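Local coordinates for SJCHGC06286 protein (Schistosoma japonicum, PDB 3QBR) that probably takes part in apoptosis control as a Bcl-2 family member, its folded part consistent with a role in binding BH domains of other proteins, at residues Q20-C25 and T151-S156; I62-Q67 and G172-S177; G70-R75 and I122-A127; Q87-D92 and R130-R135. All coordinates share one frame; numbering follows the deposited sequence.

Contact 1 of 4, residues Q20-C25 and T151-S156; sequences QTSTLC and TTSQYS
Thr152 meets Cys25 through its methyl branch: CG2 lies 4.3 Å from Cys25 SG, while the hydroxyl of the same threonine is engaged away from this pair: OG1 bonds to Leu148 O of its own helix and to the OH of Tyr106 on helix 99-113. One residue on, Ser153 stands at the closest point of the two backbones, its CA 5.3 Å from the CA of Ser22. Its hydroxyl lies anti to the carbonyl carbon (chi1 -70°), beside the backbone N, which sets OG against Ser22, 3.2 Å from both its CA and its CB. That oxygen is satisfied within its own helix by Ile149 O, and what it presents to Ser22 is van der Waals contact. Thr21 OG1 also approaches Ser153, 3.8 Å from its CA. A turn later Ser156 brings CB to 4.1 Å from Thr21 OG1, and its hydroxyl makes a weak hydrogen bond to Thr152 O. Small residues thus line both surfaces and allow the segment axes to approach to 8.9 Å, running roughly antiparallel at 142°. The pair joins helix 17-31 to helix 142-159, with helix 119-137 beside it: Phe126 and Leu129 touch Cys25, Met125 and Leu129 touch Thr152, and the Trp170 side chain in a loop lies against Thr21.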
loop_
_atom_site.group_PDB
_atom_site.type_symbol
_atom_site.label_atom_id
_atom_site.label_comp_id
_atom_site.label_asym_id
_atom_site.label_seq_id
_atom_site.Cartn_x
_atom_site.Cartn_y
_atom_site.Cartn_z
ATOM N N GLN A 20 3.348 12.720 -6.728
ATOM C CA GLN A 20 2.459 11.898 -7.511
ATOM C C GLN A 20 2.125 10.608 -6.738
ATOM O O GLN A 20 0.952 10.291 -6.547
ATOM C CB GLN A 20 3.117 11.597 -8.857
ATOM C CG GLN A 20 2.205 11.063 -9.939
ATOM C CD GLN A 20 2.951 10.824 -11.250
ATOM O OE1 GLN A 20 3.661 11.706 -11.739
ATOM N NE2 GLN A 20 2.788 9.631 -11.825
ATOM N N THR A 21 3.133 9.881 -6.255
ATOM C CA THR A 21 2.850 8.572 -5.663
ATOM C C THR A 21 2.043 8.709 -4.378
ATOM O O THR A 21 1.161 7.904 -4.075
ATOM C CB THR A 21 4.117 7.706 -5.414
ATOM O OG1 THR A 21 4.597 7.929 -4.096
ATOM C CG2 THR A 21 5.211 8.026 -6.402
ATOM N N SER A 22 2.348 9.742 -3.624
ATOM C CA SER A 22 1.558 10.091 -2.451
ATOM C C SER A 22 0.056 10.256 -2.780
ATOM O O SER A 22 -0.810 9.649 -2.139
ATOM C CB SER A 22 2.137 11.369 -1.817
ATOM O OG SER A 22 1.378 11.771 -0.703
ATOM N N THR A 23 -0.238 11.061 -3.796
ATOM C CA THR A 23 -1.617 11.322 -4.209
ATOM C C THR A 23 -2.348 10.033 -4.597
ATOM O O THR A 23 -3.557 9.897 -4.376
ATOM C CB THR A 23 -1.682 12.341 -5.390
ATOM O OG1 THR A 23 -1.098 13.595 -5.010
ATOM C CG2 THR A 23 -3.105 12.556 -5.825
ATOM N N LEU A 24 -1.616 9.084 -5.181
ATOM C CA LEU A 24 -2.232 7.812 -5.571
ATOM C C LEU A 24 -2.642 7.004 -4.357
ATOM O O LEU A 24 -3.698 6.366 -4.358
ATOM C CB LEU A 24 -1.289 6.983 -6.410
ATOM C CG LEU A 24 -1.574 6.941 -7.898
ATOM C CD1 LEU A 24 -0.499 6.063 -8.557
ATOM C CD2 LEU A 24 -2.994 6.410 -8.152
ATOM N N CYS A 25 -1.803 7.032 -3.323
ATOM C CA CYS A 25 -2.126 6.311 -2.103
ATOM C C CYS A 25 -3.392 6.824 -1.479
ATOM O O CYS A 25 -4.293 6.026 -1.211
ATOM C CB CYS A 25 -1.003 6.387 -1.081
ATOM S SG CYS A 25 0.396 5.478 -1.630
ATOM N N THR A 151 5.698 7.255 4.487
ATOM C CA THR A 151 6.815 6.331 4.367
ATOM C C THR A 151 6.724 5.548 3.061
ATOM O O THR A 151 7.707 5.458 2.319
ATOM C CB THR A 151 6.890 5.387 5.575
ATOM O OG1 THR A 151 7.188 6.159 6.741
ATOM C CG2 THR A 151 7.967 4.362 5.383
ATOM N N THR A 152 5.552 4.994 2.762
ATOM C CA THR A 152 5.338 4.423 1.431
ATOM C C THR A 152 5.804 5.378 0.299
ATOM O O THR A 152 6.438 4.951 -0.668
ATOM C CB THR A 152 3.881 4.065 1.234
ATOM O OG1 THR A 152 3.440 3.322 2.364
ATOM C CG2 THR A 152 3.673 3.250 -0.039
ATOM N N SER A 153 5.509 6.670 0.432
ATOM C CA SER A 153 5.891 7.660 -0.581
ATOM C C SER A 153 7.390 7.853 -0.731
ATOM O O SER A 153 7.885 7.846 -1.860
ATOM C CB SER A 153 5.243 9.023 -0.308
ATOM O OG SER A 153 3.845 8.972 -0.550
ATOM N N GLN A 154 8.099 8.059 0.385
ATOM C CA GLN A 154 9.564 8.179 0.341
ATOM C C GLN A 154 10.215 6.919 -0.233
ATOM O O GLN A 154 11.049 6.997 -1.122
ATOM C CB GLN A 154 10.157 8.441 1.725
ATOM C CG GLN A 154 9.866 9.795 2.302
ATOM C CD GLN A 154 9.826 9.758 3.821
ATOM O OE1 GLN A 154 10.233 8.771 4.443
ATOM N NE2 GLN A 154 9.326 10.830 4.425
ATOM N N TYR A 155 9.816 5.762 0.289
ATOM C CA TYR A 155 10.414 4.487 -0.077
ATOM C C TYR A 155 10.256 4.280 -1.557
ATOM O O TYR A 155 11.194 3.844 -2.237
ATOM C CB TYR A 155 9.766 3.322 0.686
ATOM C CG TYR A 155 10.444 1.994 0.427
ATOM C CD1 TYR A 155 10.039 1.170 -0.620
ATOM C CD2 TYR A 155 11.519 1.577 1.216
ATOM C CE1 TYR A 155 10.679 -0.047 -0.871
ATOM C CE2 TYR A 155 12.155 0.366 0.993
ATOM C CZ TYR A 155 11.738 -0.448 -0.056
ATOM O OH TYR A 155 12.382 -1.659 -0.271
ATOM N N SER A 156 9.068 4.597 -2.054
ATOM C CA SER A 156 8.807 4.532 -3.491
ATOM C C SER A 156 9.772 5.377 -4.317
ATOM O O SER A 156 10.179 4.989 -5.414
ATOM C CB SER A 156 7.379 4.988 -3.794
ATOM O OG SER A 156 6.493 3.883 -3.801
#

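Contact 2 of 4, residues I62-Q67 and G172-S177; sequences IHSLLQ and GLIEFS
Ser64 faces the turn around Ser177, and its short side chain can be followed outward. CB lies 3.8 Å from Leu173 O and 3.5 Å from Ser177 OG. Its hydroxyl, anti to the carbonyl carbon (chi1 -74°), carries OG to 2.8 Å from Ser177 OG, with Ile174 CA 3.3 Å away. The two hydroxyls are hydrogen-bonded; Ser64 OG also has Glu60 O as a weak partner, and Ser177 OG lies close to the carbonyls of Leu173 and Ile174. Beside this pair, extended Gln67 reaches across so that NE2 makes a weak, nearly straight bond of 3.4 Å to Ser177 O; the same amide also bonds weakly to an aromatic side chain of another protein's chain. On the inner side Leu65 and Leu173 cross obliquely, Leu65 CG being 4.2 Å from Leu173 CD1. The axes of 62-67 and 172-176 approach to 8.5 Å at an angle of 49°. Because the buried hydroxyls find partners in each other and in helix carbonyls, the last helix is tied to helix 58-79 by polar as well as apolar contact, while the weak Gln67 bond at the exposed border probably adds little.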
loop_
_atom_site.group_PDB
_atom_site.type_symbol
_atom_site.label_atom_id
_atom_site.label_comp_id
_atom_site.label_asym_id
_atom_site.label_seq_id
_atom_site.Cartn_x
_atom_site.Cartn_y
_atom_site.Cartn_z
ATOM N N ILE A 62 -6.176 3.912 -10.690
ATOM C CA ILE A 62 -6.906 3.533 -9.480
ATOM C C ILE A 62 -7.842 2.357 -9.769
ATOM O O ILE A 62 -7.941 1.449 -8.967
ATOM C CB ILE A 62 -7.756 4.711 -8.926
ATOM C CG1 ILE A 62 -6.877 5.776 -8.267
ATOM C CG2 ILE A 62 -8.842 4.204 -7.948
ATOM C CD1 ILE A 62 -6.159 5.348 -6.992
ATOM N N HIS A 63 -8.534 2.384 -10.906
ATOM C CA HIS A 63 -9.349 1.244 -11.338
ATOM C C HIS A 63 -8.540 -0.067 -11.425
ATOM O O HIS A 63 -8.942 -1.107 -10.879
ATOM C CB HIS A 63 -10.039 1.525 -12.678
ATOM C CG HIS A 63 -11.149 2.525 -12.593
ATOM N ND1 HIS A 63 -11.951 2.667 -11.477
ATOM C CD2 HIS A 63 -11.608 3.434 -13.494
ATOM C CE1 HIS A 63 -12.840 3.623 -11.687
ATOM N NE2 HIS A 63 -12.654 4.101 -12.906
ATOM N N SER A 64 -7.401 -0.007 -12.110
ATOM C CA SER A 64 -6.508 -1.144 -12.201
ATOM C C SER A 64 -6.167 -1.628 -10.818
ATOM O O SER A 64 -6.226 -2.823 -10.550
ATOM C CB SER A 64 -5.220 -0.785 -12.943
ATOM O OG SER A 64 -5.470 -0.669 -14.327
ATOM N N LEU A 65 -5.803 -0.708 -9.937
ATOM C CA LEU A 65 -5.373 -1.112 -8.601
ATOM C C LEU A 65 -6.484 -1.799 -7.816
ATOM O O LEU A 65 -6.219 -2.676 -6.997
ATOM C CB LEU A 65 -4.866 0.082 -7.816
ATOM C CG LEU A 65 -3.408 0.393 -8.003
ATOM C CD1 LEU A 65 -3.141 1.664 -7.244
ATOM C CD2 LEU A 65 -2.563 -0.780 -7.466
ATOM N N LEU A 66 -7.724 -1.376 -8.048
ATOM C CA LEU A 66 -8.856 -1.965 -7.345
ATOM C C LEU A 66 -9.021 -3.384 -7.849
ATOM O O LEU A 66 -9.198 -4.320 -7.069
ATOM C CB LEU A 66 -10.161 -1.155 -7.520
ATOM C CG LEU A 66 -10.267 0.179 -6.757
ATOM C CD1 LEU A 66 -11.373 1.032 -7.324
ATOM C CD2 LEU A 66 -10.477 0.005 -5.284
ATOM N N GLN A 67 -8.946 -3.550 -9.158
ATOM C CA GLN A 67 -9.025 -4.892 -9.692
ATOM C C GLN A 67 -7.906 -5.782 -9.123
ATOM O O GLN A 67 -8.171 -6.875 -8.641
ATOM C CB GLN A 67 -8.993 -4.857 -11.204
ATOM C CG GLN A 67 -9.012 -6.242 -11.838
ATOM C CD GLN A 67 -8.521 -6.187 -13.263
ATOM O OE1 GLN A 67 -9.198 -5.640 -14.130
ATOM N NE2 GLN A 67 -7.313 -6.711 -13.508
ATOM N N GLY A 172 1.939 2.084 -15.920
ATOM C CA GLY A 172 2.271 0.698 -16.197
ATOM C C GLY A 172 1.154 -0.214 -15.726
ATOM O O GLY A 172 0.762 -1.174 -16.411
ATOM N N LEU A 173 0.622 0.117 -14.556
ATOM C CA LEU A 173 -0.434 -0.671 -13.933
ATOM C C LEU A 173 -1.631 -0.908 -14.880
ATOM O O LEU A 173 -2.237 -1.986 -14.897
ATOM C CB LEU A 173 -0.873 0.001 -12.621
ATOM C CG LEU A 173 0.175 -0.017 -11.509
ATOM C CD1 LEU A 173 -0.115 1.069 -10.494
ATOM C CD2 LEU A 173 0.276 -1.414 -10.842
ATOM N N ILE A 174 -1.969 0.108 -15.660
ATOM C CA ILE A 174 -3.129 0.014 -16.524
ATOM C C ILE A 174 -2.964 -1.189 -17.452
ATOM O O ILE A 174 -3.759 -2.132 -17.426
ATOM C CB ILE A 174 -3.325 1.306 -17.317
ATOM C CG1 ILE A 174 -3.603 2.463 -16.347
ATOM C CG2 ILE A 174 -4.454 1.133 -18.315
ATOM C CD1 ILE A 174 -3.654 3.816 -17.002
ATOM N N GLU A 175 -1.897 -1.176 -18.239
ATOM C CA GLU A 175 -1.596 -2.292 -19.122
ATOM C C GLU A 175 -1.297 -3.585 -18.355
ATOM O O GLU A 175 -1.794 -4.639 -18.718
ATOM C CB GLU A 175 -0.424 -1.934 -20.025
ATOM C CG GLU A 175 -0.349 -2.740 -21.304
ATOM C CD GLU A 175 0.698 -2.178 -22.264
ATOM O OE1 GLU A 175 0.921 -2.777 -23.341
ATOM O OE2 GLU A 175 1.302 -1.128 -21.937
ATOM N N PHE A 176 -0.488 -3.512 -17.304
ATOM C CA PHE A 176 -0.190 -4.709 -16.517
ATOM C C PHE A 176 -1.453 -5.517 -16.259
ATOM O O PHE A 176 -1.431 -6.751 -16.218
ATOM C CB PHE A 176 0.454 -4.340 -15.182
ATOM C CG PHE A 176 0.718 -5.523 -14.285
ATOM C CD1 PHE A 176 1.614 -6.515 -14.662
ATOM C CD2 PHE A 176 0.066 -5.648 -13.063
ATOM C CE1 PHE A 176 1.855 -7.618 -13.830
ATOM C CE2 PHE A 176 0.311 -6.743 -12.219
ATOM C CZ PHE A 176 1.201 -7.732 -12.609
ATOM N N SER A 177 -2.560 -4.805 -16.109
ATOM C CA SER A 177 -3.812 -5.389 -15.663
ATOM C C SER A 177 -4.773 -5.779 -16.786
ATOM O O SER A 177 -5.803 -6.367 -16.502
ATOM C CB SER A 177 -4.519 -4.407 -14.728
ATOM O OG SER A 177 -4.821 -3.210 -15.422
#

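Contact 3 of 4, residues G70-R75 and I122-A127; sequences GDFNQR and IVAMFA
Phe72 and the alanines it rests on, Ala124 and Ala127, belong to the helical bundle of the Bcl-2 fold, where helix 58-79 crosses helix 119-137. The phenylalanine CG is anti to the backbone N (chi1 177°), and the ring it carries lies against helix 119-137. Over one face comes the methyl of Ala127: its CB is 3.8 Å from the ring centroid and 25° off the normal, a CH-pi contact displaced toward the rim, with CD2 of Phe72 the ring atom nearest to it. Ala124 approaches the same ring obliquely, its CB 3.7 Å from Phe72 CE1. Nearer the base of the side chain, Val123 CG1 stands 4.4 Å from Phe72 CB. Alanine at both positions lets a bulky ring sit against the helix, and the segment axes pass 9.6 Å apart with a crossing angle of -71°. In Bcl-2 proteins the corresponding helices help to form the hydrophobic groove that receives BH3 helices. In keeping with that, a chain of another protein lies against this region: one of its apolar side chains packs on Phe72, its backbone touches Ala124, and one of its aromatic side chains is hydrogen-bonded to Asp71 OD2. At Asn73, next to Phe72 in sequence, the contact becomes polar. A water donates to Asn73 OD1 at 2.7 Å and to Ala127 O, also at 2.7 Å, so that its two protons join a side-chain amide oxygen to a backbone carbonyl. The amide end of Asn73 also touches the side chains of Arg130 and Ile131, further along helix 119-137.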
loop_
_atom_site.group_PDB
_atom_site.type_symbol
_atom_site.label_atom_id
_atom_site.label_comp_id
_atom_site.label_asym_id
_atom_site.label_seq_id
_atom_site.Cartn_x
_atom_site.Cartn_y
_atom_site.Cartn_z
ATOM N N GLY A 70 -7.893 -6.471 -5.557
ATOM C CA GLY A 70 -8.964 -7.435 -5.418
ATOM C C GLY A 70 -8.405 -8.838 -5.601
ATOM O O GLY A 70 -8.699 -9.739 -4.804
ATOM N N ASP A 71 -7.603 -9.017 -6.657
ATOM C CA ASP A 71 -6.914 -10.276 -6.902
ATOM C C ASP A 71 -6.150 -10.640 -5.656
ATOM O O ASP A 71 -6.228 -11.775 -5.183
ATOM C CB ASP A 71 -5.939 -10.161 -8.074
ATOM C CG ASP A 71 -6.639 -10.067 -9.432
ATOM O OD1 ASP A 71 -7.782 -10.564 -9.577
ATOM O OD2 ASP A 71 -6.025 -9.500 -10.365
ATOM N N PHE A 72 -5.422 -9.669 -5.111
ATOM C CA PHE A 72 -4.594 -9.912 -3.936
ATOM C C PHE A 72 -5.416 -10.325 -2.722
ATOM O O PHE A 72 -5.054 -11.263 -2.025
ATOM C CB PHE A 72 -3.730 -8.683 -3.605
ATOM C CG PHE A 72 -2.908 -8.827 -2.361
ATOM C CD1 PHE A 72 -1.542 -9.007 -2.440
ATOM C CD2 PHE A 72 -3.493 -8.750 -1.115
ATOM C CE1 PHE A 72 -0.762 -9.131 -1.299
ATOM C CE2 PHE A 72 -2.715 -8.867 0.053
ATOM C CZ PHE A 72 -1.350 -9.053 -0.045
ATOM N N ASN A 73 -6.513 -9.619 -2.452
ATOM C CA ASN A 73 -7.271 -9.872 -1.228
ATOM C C ASN A 73 -7.842 -11.271 -1.258
ATOM O O ASN A 73 -7.672 -12.059 -0.336
ATOM C CB ASN A 73 -8.402 -8.849 -1.055
ATOM C CG ASN A 73 -7.913 -7.521 -0.493
ATOM O OD1 ASN A 73 -6.834 -7.431 0.084
ATOM N ND2 ASN A 73 -8.710 -6.480 -0.675
ATOM N N GLN A 74 -8.516 -11.564 -2.349
ATOM C CA GLN A 74 -9.133 -12.861 -2.558
ATOM C C GLN A 74 -8.149 -14.045 -2.307
ATOM O O GLN A 74 -8.530 -15.052 -1.709
ATOM C CB GLN A 74 -9.818 -12.869 -3.935
ATOM C CG GLN A 74 -10.174 -14.203 -4.473
ATOM C CD GLN A 74 -8.979 -14.901 -5.080
ATOM O OE1 GLN A 74 -8.232 -14.319 -5.884
ATOM N NE2 GLN A 74 -8.788 -16.164 -4.699
ATOM N N ARG A 75 -6.884 -13.896 -2.697
ATOM C CA ARG A 75 -5.853 -14.909 -2.404
ATOM C C ARG A 75 -5.340 -14.912 -0.958
ATOM O O ARG A 75 -4.995 -15.959 -0.430
ATOM C CB ARG A 75 -4.651 -14.789 -3.368
ATOM C CG ARG A 75 -5.022 -15.034 -4.814
ATOM C CD ARG A 75 -3.963 -14.554 -5.814
ATOM N NE ARG A 75 -4.567 -14.278 -7.124
ATOM C CZ ARG A 75 -3.949 -14.396 -8.297
ATOM N NH1 ARG A 75 -2.694 -14.812 -8.353
ATOM N NH2 ARG A 75 -4.597 -14.115 -9.423
ATOM N N ILE A 122 4.370 -4.581 -6.321
ATOM C CA ILE A 122 3.969 -3.211 -6.028
ATOM C C ILE A 122 2.502 -3.203 -5.555
ATOM O O ILE A 122 2.179 -2.672 -4.484
ATOM C CB ILE A 122 4.272 -2.273 -7.229
ATOM C CG1 ILE A 122 5.774 -1.983 -7.277
ATOM C CG2 ILE A 122 3.501 -0.978 -7.129
ATOM C CD1 ILE A 122 6.279 -1.481 -8.634
ATOM N N VAL A 123 1.640 -3.843 -6.337
ATOM C CA VAL A 123 0.269 -4.137 -5.937
ATOM C C VAL A 123 0.176 -4.609 -4.498
ATOM O O VAL A 123 -0.638 -4.121 -3.704
ATOM C CB VAL A 123 -0.333 -5.240 -6.812
ATOM C CG1 VAL A 123 -1.533 -5.823 -6.127
ATOM C CG2 VAL A 123 -0.699 -4.698 -8.183
ATOM N N ALA A 124 1.015 -5.575 -4.162
ATOM C CA ALA A 124 1.026 -6.107 -2.812
ATOM C C ALA A 124 1.314 -5.016 -1.778
ATOM O O ALA A 124 0.832 -5.083 -0.663
ATOM C CB ALA A 124 2.036 -7.250 -2.709
ATOM N N MET A 125 2.103 -4.013 -2.138
ATOM C CA MET A 125 2.375 -2.891 -1.226
ATOM C C MET A 125 1.120 -2.026 -0.967
ATOM O O MET A 125 0.864 -1.614 0.164
ATOM C CB MET A 125 3.510 -2.025 -1.780
ATOM C CG MET A 125 3.795 -0.763 -0.993
ATOM S SD MET A 125 4.994 0.349 -1.767
ATOM C CE MET A 125 4.326 0.498 -3.411
ATOM N N PHE A 126 0.335 -1.760 -2.010
ATOM C CA PHE A 126 -0.922 -1.052 -1.817
ATOM C C PHE A 126 -1.950 -1.874 -1.049
ATOM O O PHE A 126 -2.684 -1.327 -0.222
ATOM C CB PHE A 126 -1.538 -0.600 -3.146
ATOM C CG PHE A 126 -0.771 0.509 -3.832
ATOM C CD1 PHE A 126 -1.097 1.846 -3.603
ATOM C CD2 PHE A 126 0.273 0.219 -4.711
ATOM C CE1 PHE A 126 -0.392 2.895 -4.242
ATOM C CE2 PHE A 126 0.983 1.251 -5.351
ATOM C CZ PHE A 126 0.647 2.601 -5.118
ATOM N N ALA A 127 -2.032 -3.173 -1.328
ATOM C CA ALA A 127 -3.076 -3.973 -0.691
ATOM C C ALA A 127 -2.794 -4.087 0.806
ATOM O O ALA A 127 -3.716 -4.026 1.651
ATOM C CB ALA A 127 -3.202 -5.329 -1.336
HETATM O O HOH W 1 -6.080 -4.896 0.735
#

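Contact 4 of 4, residues Q87-D92 and R130-R135; sequences QSLGID and RILVLR
Asp92 and Arg135 are brought together by two torsions: CG of Asp92 stands anti to the carbonyl carbon (chi1 -75°), beside the backbone N, and the arginine chain bends at chi3 (73°), turning NE toward the carboxylate. The salt bridge runs from Asp92 OD1 to Arg135 NE at 2.9 Å, its hydrogen bond weak and far from straight. The other oxygen lies over a face of the guanidinium, OD2 being 3.0 Å from Arg135 NH2. With the two flat groups turned 44° apart, the pairing is an oblique overlap and not a coplanar two-pronged one. Closer to the backbone of the arginine, Ile91 CG2 touches Arg135 CB at 4.1 Å. Leu132 then receives two side chains on one methyl: its CD2 lies 4.2 Å from Leu89 CD1, those leucines crossing at about a right angle, and 4.4 Å from Ile91 CD1. The backbone makes this possible by a Schellman motif that ends helix 83-89, with Gly90 at positive phi as the C-prime residue and Ile91 N bonded to Ala86 O. The chain leaves the helix there and brings Ile91 and Asp92 to helix 119-137. Helix 99-113 closes the apolar side, with Leu102 against Leu89 and Ile91 and Tyr106 against Leu132, while Glu83 and Ala86 of helix 83-89 touch Arg135.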
loop_
_atom_site.group_PDB
_atom_site.type_symbol
_atom_site.label_atom_id
_atom_site.label_comp_id
_atom_site.label_asym_id
_atom_site.label_seq_id
_atom_site.Cartn_x
_atom_site.Cartn_y
_atom_site.Cartn_z
ATOM N N GLN A 87 -1.064 -7.210 15.784
ATOM C CA GLN A 87 -0.583 -7.299 17.148
ATOM C C GLN A 87 0.923 -7.144 17.183
ATOM O O GLN A 87 1.457 -6.301 17.907
ATOM C CB GLN A 87 -0.975 -8.636 17.741
ATOM C CG GLN A 87 -2.460 -8.827 17.802
ATOM C CD GLN A 87 -2.845 -9.918 18.760
ATOM O OE1 GLN A 87 -2.185 -10.123 19.783
ATOM N NE2 GLN A 87 -3.920 -10.633 18.439
ATOM N N SER A 88 1.606 -7.960 16.390
ATOM C CA SER A 88 3.052 -7.934 16.379
ATOM C C SER A 88 3.536 -6.536 16.006
ATOM O O SER A 88 4.664 -6.155 16.324
ATOM C CB SER A 88 3.608 -8.984 15.419
ATOM O OG SER A 88 3.659 -8.501 14.084
ATOM N N LEU A 89 2.675 -5.776 15.332
ATOM C CA LEU A 89 2.975 -4.388 14.969
ATOM C C LEU A 89 2.500 -3.415 16.035
ATOM O O LEU A 89 3.064 -2.332 16.200
ATOM C CB LEU A 89 2.363 -4.043 13.614
ATOM C CG LEU A 89 3.266 -4.444 12.449
ATOM C CD1 LEU A 89 2.472 -4.663 11.164
ATOM C CD2 LEU A 89 4.366 -3.402 12.275
ATOM N N GLY A 90 1.469 -3.816 16.769
ATOM C CA GLY A 90 0.981 -3.026 17.877
ATOM C C GLY A 90 0.039 -1.995 17.326
ATOM O O GLY A 90 0.208 -0.796 17.542
ATOM N N ILE A 91 -0.963 -2.493 16.615
ATOM C CA ILE A 91 -1.851 -1.658 15.833
ATOM C C ILE A 91 -3.307 -1.917 16.163
ATOM O O ILE A 91 -4.163 -1.103 15.854
ATOM C CB ILE A 91 -1.610 -1.888 14.336
ATOM C CG1 ILE A 91 -0.542 -0.918 13.837
ATOM C CG2 ILE A 91 -2.899 -1.737 13.541
ATOM C CD1 ILE A 91 -0.239 -1.094 12.388
ATOM N N ASP A 92 -3.593 -3.046 16.797
ATOM C CA ASP A 92 -4.964 -3.346 17.192
ATOM C C ASP A 92 -5.307 -2.799 18.572
ATOM O O ASP A 92 -6.431 -2.958 19.057
ATOM C CB ASP A 92 -5.214 -4.843 17.133
ATOM C CG ASP A 92 -5.370 -5.335 15.724
ATOM O OD1 ASP A 92 -5.807 -4.536 14.863
ATOM O OD2 ASP A 92 -5.050 -6.511 15.474
ATOM N N ARG A 130 -3.262 -0.664 2.652
ATOM C CA ARG A 130 -4.709 -0.574 2.885
ATOM C C ARG A 130 -5.139 -1.297 4.152
ATOM O O ARG A 130 -5.921 -0.780 4.957
ATOM C CB ARG A 130 -5.469 -1.187 1.714
ATOM C CG ARG A 130 -6.930 -0.901 1.749
ATOM C CD ARG A 130 -7.665 -1.542 0.575
ATOM N NE ARG A 130 -8.104 -2.855 1.010
ATOM C CZ ARG A 130 -9.356 -3.163 1.313
ATOM N NH1 ARG A 130 -10.318 -2.262 1.177
ATOM N NH2 ARG A 130 -9.647 -4.385 1.729
ATOM N N ILE A 131 -4.623 -2.509 4.305
ATOM C CA ILE A 131 -4.999 -3.397 5.389
ATOM C C ILE A 131 -4.548 -2.797 6.711
ATOM O O ILE A 131 -5.307 -2.758 7.672
ATOM C CB ILE A 131 -4.412 -4.813 5.141
ATOM C CG1 ILE A 131 -5.367 -5.608 4.253
ATOM C CG2 ILE A 131 -4.123 -5.539 6.447
ATOM C CD1 ILE A 131 -4.685 -6.683 3.429
ATOM N N LEU A 132 -3.322 -2.295 6.737
ATOM C CA LEU A 132 -2.801 -1.606 7.909
ATOM C C LEU A 132 -3.624 -0.383 8.254
ATOM O O LEU A 132 -3.992 -0.188 9.417
ATOM C CB LEU A 132 -1.350 -1.177 7.676
ATOM C CG LEU A 132 -0.343 -2.324 7.501
ATOM C CD1 LEU A 132 1.093 -1.846 7.509
ATOM C CD2 LEU A 132 -0.534 -3.332 8.611
ATOM N N VAL A 133 -3.888 0.449 7.239
ATOM C CA VAL A 133 -4.604 1.712 7.411
ATOM C C VAL A 133 -6.020 1.465 7.955
ATOM O O VAL A 133 -6.448 2.086 8.932
ATOM C CB VAL A 133 -4.630 2.549 6.090
ATOM C CG1 VAL A 133 -5.823 3.590 6.080
ATOM C CG2 VAL A 133 -3.258 3.213 5.854
ATOM N N LEU A 134 -6.728 0.534 7.338
ATOM C CA LEU A 134 -8.051 0.160 7.819
ATOM C C LEU A 134 -8.065 -0.409 9.243
ATOM O O LEU A 134 -9.051 -0.253 9.963
ATOM C CB LEU A 134 -8.679 -0.829 6.858
ATOM C CG LEU A 134 -8.989 -0.188 5.513
ATOM C CD1 LEU A 134 -9.553 -1.225 4.524
ATOM C CD2 LEU A 134 -9.939 0.991 5.719
ATOM N N ARG A 135 -6.989 -1.066 9.664
ATOM C CA ARG A 135 -6.955 -1.586 11.030
ATOM C C ARG A 135 -6.564 -0.498 12.004
ATOM O O ARG A 135 -7.045 -0.462 13.124
ATOM C CB ARG A 135 -6.011 -2.782 11.164
ATOM C CG ARG A 135 -6.500 -4.010 10.427
ATOM C CD ARG A 135 -5.964 -5.295 11.048
ATOM N NE ARG A 135 -6.611 -5.619 12.320
ATOM C CZ ARG A 135 -6.926 -6.854 12.705
ATOM N NH1 ARG A 135 -6.668 -7.885 11.911
ATOM N NH2 ARG A 135 -7.514 -7.063 13.875
#

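How the contacts relate
Helix 119-137 ties the set together: contacts 3 and 4 both lie on it, centres about 16 Å apart, and contact 1 touches it through Thr152 and Cys25. Helix 58-79 is shared by contacts 2 and 3, whose centres are about 11 Å apart and which meet where Leu65 packs on Phe126. Contacts 1 and 2 alternate along the chain and touch at Leu24 and Ile62; contacts 3 and 4 are nested within the loops that both close. Contacts 2 and 4, about 25 Å apart, lie on opposite sides of the chain's centre. Contacts distant in sequence thus gather the bundle around one helix, with contacts 2, 3 and 4 reaching the bound protein.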